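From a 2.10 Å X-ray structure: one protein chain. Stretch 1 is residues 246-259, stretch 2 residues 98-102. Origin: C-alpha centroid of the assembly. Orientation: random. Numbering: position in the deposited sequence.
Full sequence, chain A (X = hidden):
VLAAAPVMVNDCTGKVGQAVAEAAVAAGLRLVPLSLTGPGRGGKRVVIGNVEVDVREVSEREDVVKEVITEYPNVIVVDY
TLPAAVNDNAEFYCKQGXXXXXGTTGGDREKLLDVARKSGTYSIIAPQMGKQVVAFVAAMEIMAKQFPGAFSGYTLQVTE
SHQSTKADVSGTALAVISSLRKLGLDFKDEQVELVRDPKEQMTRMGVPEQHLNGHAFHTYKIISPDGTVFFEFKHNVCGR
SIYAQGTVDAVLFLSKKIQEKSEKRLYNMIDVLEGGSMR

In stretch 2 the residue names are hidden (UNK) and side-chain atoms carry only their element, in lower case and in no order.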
# COMPACT_ATOMS: atom_id res chain seq x y z
N GLY A 246 1.18 -12.40 -15.30
CA GLY A 246 2.50 -12.08 -14.77
C GLY A 246 3.62 -12.79 -15.50
O GLY A 246 4.68 -12.21 -15.74
N THR A 247 3.41 -14.04 -15.88
CA THR A 247 4.37 -14.77 -16.71
C THR A 247 4.65 -14.05 -18.07
O THR A 247 5.80 -13.92 -18.49
CB THR A 247 3.96 -16.24 -16.95
OG1 THR A 247 3.58 -16.87 -15.72
CG2 THR A 247 5.12 -16.97 -17.54
N VAL A 248 3.61 -13.55 -18.73
CA VAL A 248 3.82 -12.78 -19.96
C VAL A 248 4.74 -11.56 -19.72
O VAL A 248 5.69 -11.30 -20.44
CB VAL A 248 2.48 -12.32 -20.57
CG1 VAL A 248 2.70 -11.32 -21.71
CG2 VAL A 248 1.69 -13.51 -21.09
N ASP A 249 4.46 -10.82 -18.65
CA ASP A 249 5.28 -9.66 -18.27
C ASP A 249 6.71 -10.05 -17.95
O ASP A 249 7.64 -9.35 -18.32
CB ASP A 249 4.68 -8.95 -17.07
CG ASP A 249 3.25 -8.48 -17.34
OD1 ASP A 249 2.89 -8.16 -18.52
OD2 ASP A 249 2.48 -8.41 -16.33
N ALA A 250 6.88 -11.18 -17.26
CA ALA A 250 8.21 -11.65 -16.93
C ALA A 250 8.97 -11.93 -18.24
O ALA A 250 10.14 -11.57 -18.37
CB ALA A 250 8.14 -12.90 -16.03
N VAL A 251 8.31 -12.52 -19.22
CA VAL A 251 8.97 -12.90 -20.49
C VAL A 251 9.35 -11.62 -21.25
O VAL A 251 10.42 -11.55 -21.84
CB VAL A 251 8.05 -13.78 -21.35
CG1 VAL A 251 8.45 -13.76 -22.84
CG2 VAL A 251 8.07 -15.21 -20.84
N LEU A 252 8.47 -10.63 -21.22
CA LEU A 252 8.74 -9.34 -21.85
C LEU A 252 9.93 -8.64 -21.21
O LEU A 252 10.79 -8.13 -21.89
CB LEU A 252 7.53 -8.44 -21.77
CG LEU A 252 6.32 -8.80 -22.63
CD1 LEU A 252 5.20 -7.83 -22.37
CD2 LEU A 252 6.68 -8.84 -24.11
N PHE A 253 9.99 -8.65 -19.88
CA PHE A 253 11.13 -8.11 -19.16
C PHE A 253 12.42 -8.84 -19.48
O PHE A 253 13.40 -8.21 -19.84
CB PHE A 253 10.83 -8.10 -17.66
CG PHE A 253 11.97 -7.61 -16.79
CD1 PHE A 253 12.15 -6.26 -16.54
CD2 PHE A 253 12.86 -8.52 -16.24
CE1 PHE A 253 13.19 -5.83 -15.73
CE2 PHE A 253 13.89 -8.08 -15.42
CZ PHE A 253 14.06 -6.74 -15.16
N LEU A 254 12.42 -10.17 -19.40
CA LEU A 254 13.66 -10.95 -19.64
C LEU A 254 14.15 -10.78 -21.09
O LEU A 254 15.33 -10.64 -21.36
CB LEU A 254 13.46 -12.45 -19.30
CG LEU A 254 14.73 -13.29 -19.15
CD1 LEU A 254 15.64 -12.74 -18.06
CD2 LEU A 254 14.40 -14.76 -18.88
N SER A 255 13.21 -10.74 -22.03
CA SER A 255 13.52 -10.45 -23.43
C SER A 255 14.42 -9.24 -23.56
O SER A 255 15.43 -9.27 -24.24
CB SER A 255 12.23 -10.22 -24.18
OG SER A 255 12.24 -10.76 -25.46
N LYS A 256 14.02 -8.16 -22.88
CA LYS A 256 14.74 -6.91 -22.97
C LYS A 256 16.13 -7.01 -22.36
O LYS A 256 17.11 -6.64 -22.99
CB LYS A 256 13.95 -5.81 -22.29
CG LYS A 256 14.40 -4.42 -22.65
CD LYS A 256 13.17 -3.52 -22.66
CE LYS A 256 13.52 -2.03 -22.65
NZ LYS A 256 14.31 -1.74 -21.41
N LYS A 257 16.21 -7.56 -21.14
CA LYS A 257 17.51 -7.75 -20.49
C LYS A 257 18.48 -8.51 -21.39
O LYS A 257 19.65 -8.19 -21.43
CB LYS A 257 17.38 -8.53 -19.17
CG LYS A 257 16.50 -7.93 -18.08
CD LYS A 257 16.86 -6.49 -17.72
CE LYS A 257 15.93 -5.49 -18.35
NZ LYS A 257 16.30 -4.12 -17.83
N ILE A 258 17.98 -9.55 -22.08
CA ILE A 258 18.80 -10.37 -23.00
C ILE A 258 19.25 -9.53 -24.19
O ILE A 258 20.45 -9.48 -24.49
CB ILE A 258 18.04 -11.64 -23.50
CG1 ILE A 258 17.70 -12.56 -22.34
CG2 ILE A 258 18.90 -12.42 -24.52
CD1 ILE A 258 16.58 -13.54 -22.61
N GLN A 259 18.30 -8.85 -24.85
CA GLN A 259 18.60 -7.93 -25.98
C GLN A 259 19.68 -6.91 -25.61
O GLN A 259 20.57 -6.62 -26.40
CB GLN A 259 17.34 -7.21 -26.49
CG GLN A 259 17.40 -6.84 -27.99
CD GLN A 259 16.13 -6.14 -28.51
OE1 GLN A 259 15.01 -6.68 -28.41
NE2 GLN A 259 16.29 -4.93 -29.06
N UNK A 98 19.64 -22.07 -22.50
CA UNK A 98 18.30 -21.60 -22.81
C UNK A 98 17.83 -20.65 -21.68
O UNK A 98 17.75 -21.07 -20.51
c UNK A 98 17.31 -22.75 -22.91
c UNK A 98 16.44 -24.82 -23.98
c UNK A 98 16.95 -22.79 -25.43
c UNK A 98 17.35 -23.60 -24.19
N UNK A 99 17.52 -19.38 -22.02
CA UNK A 99 16.96 -18.52 -20.96
C UNK A 99 15.60 -19.02 -20.51
O UNK A 99 14.85 -19.50 -21.34
c UNK A 99 16.86 -17.14 -21.62
c UNK A 99 17.72 -18.66 -23.28
c UNK A 99 16.98 -17.37 -23.08
N UNK A 100 15.30 -18.93 -19.22
CA UNK A 100 14.04 -19.45 -18.73
C UNK A 100 13.36 -18.65 -17.62
O UNK A 100 14.00 -18.01 -16.81
c UNK A 100 16.62 -21.58 -14.85
c UNK A 100 15.25 -21.51 -14.71
c UNK A 100 17.20 -21.45 -16.11
c UNK A 100 16.40 -21.24 -17.21
c UNK A 100 14.47 -21.32 -15.83
c UNK A 100 14.18 -20.93 -18.29
c UNK A 100 15.04 -21.16 -17.09
N UNK A 101 12.04 -18.78 -17.60
CA UNK A 101 11.19 -18.31 -16.55
C UNK A 101 10.61 -19.54 -15.84
O UNK A 101 9.80 -20.25 -16.43
c UNK A 101 9.12 -16.99 -16.00
c UNK A 101 10.06 -17.44 -17.12
c UNK A 101 10.67 -16.25 -17.86
N UNK A 102 11.02 -19.74 -14.59
CA UNK A 102 10.62 -20.88 -13.76
C UNK A 102 9.53 -20.47 -12.79
O UNK A 102 9.81 -19.76 -11.83
c UNK A 102 11.65 -22.54 -12.00
c UNK A 102 12.79 -24.57 -13.51
s UNK A 102 11.20 -24.08 -12.83
c UNK A 102 11.87 -21.42 -13.01

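Position 98 carries four side-chain carbons and no heteroatom, and the chain forks at its second carbon. That pattern is leucine. Leu98 makes no contact with the helix, so it adds nothing to this interface.

Position 99 has three carbons, and they close a ring back onto the backbone N. Its CA-to-CB bond points toward the helix, and its CB sits 3.7 Å from Ile258 CD1, the tightest approach between the two stretches; the same CB lies 4.4 Å from Leu254 CD2. A side chain cyclised onto its own nitrogen can only be proline. Pro99 offers apolar carbon, at its CB, to the last contacting turn of the helix.

Position 100 shows one carbon followed by a six-membered ring of carbons, with no oxygen on the ring. Its CA-to-CB bond points away from the helix, and its ring makes no contact with stretch 1. What touches stretch 1 is the backbone: the O atom of position 100 packs 3.9 Å from Leu254 CD2. The bare ring makes the residue phenylalanine, and Phe100 begins the short strand.

Position 101 has three carbons, the first bearing the other two. Here the CA-to-CB bond turns toward the helix, as expected one step along a strand from a residue facing away. One of the two outer carbons lies nearest Ala250 and Thr247, the other nearest Val251 and Leu254. Branching at CB with two equal carbons identifies valine. Val101 CG1 meets Ala250 CB at 4.2 Å and Thr247 CG2 at 4.3 Å, while Val101 CG2 lies 4.1 Å from both Val251 CG2 and Leu254 CD2.

Position 102 is an unbranched chain of two carbons, a sulfur and a terminal carbon: methionine. Met102 makes no contact with stretch 1.

The contact sets one side of the helix against Val101 and the preceding Pro99. Thr247, Ala250, Val251, Leu254 and Ile258 recur at steps of one, three or four, placing them along one side of a helix held by its own backbone hydrogen bonds. The strand runs roughly antiparallel to it, at 147°, so Val101 meets the earlier turns and Pro99 the later ones, with Leu254 bridging both. The backbones come nearest at Val251 and Val101, whose CA atoms are 7.1 Å apart. No hydrogen bond crosses the interface, which buries only 260 Å² in total, so the rule to read here is apolar packing: one beta-branched residue set among four helix residues, with a proline extending the seam.

Stretch 2, residues 98-102: LPFVM
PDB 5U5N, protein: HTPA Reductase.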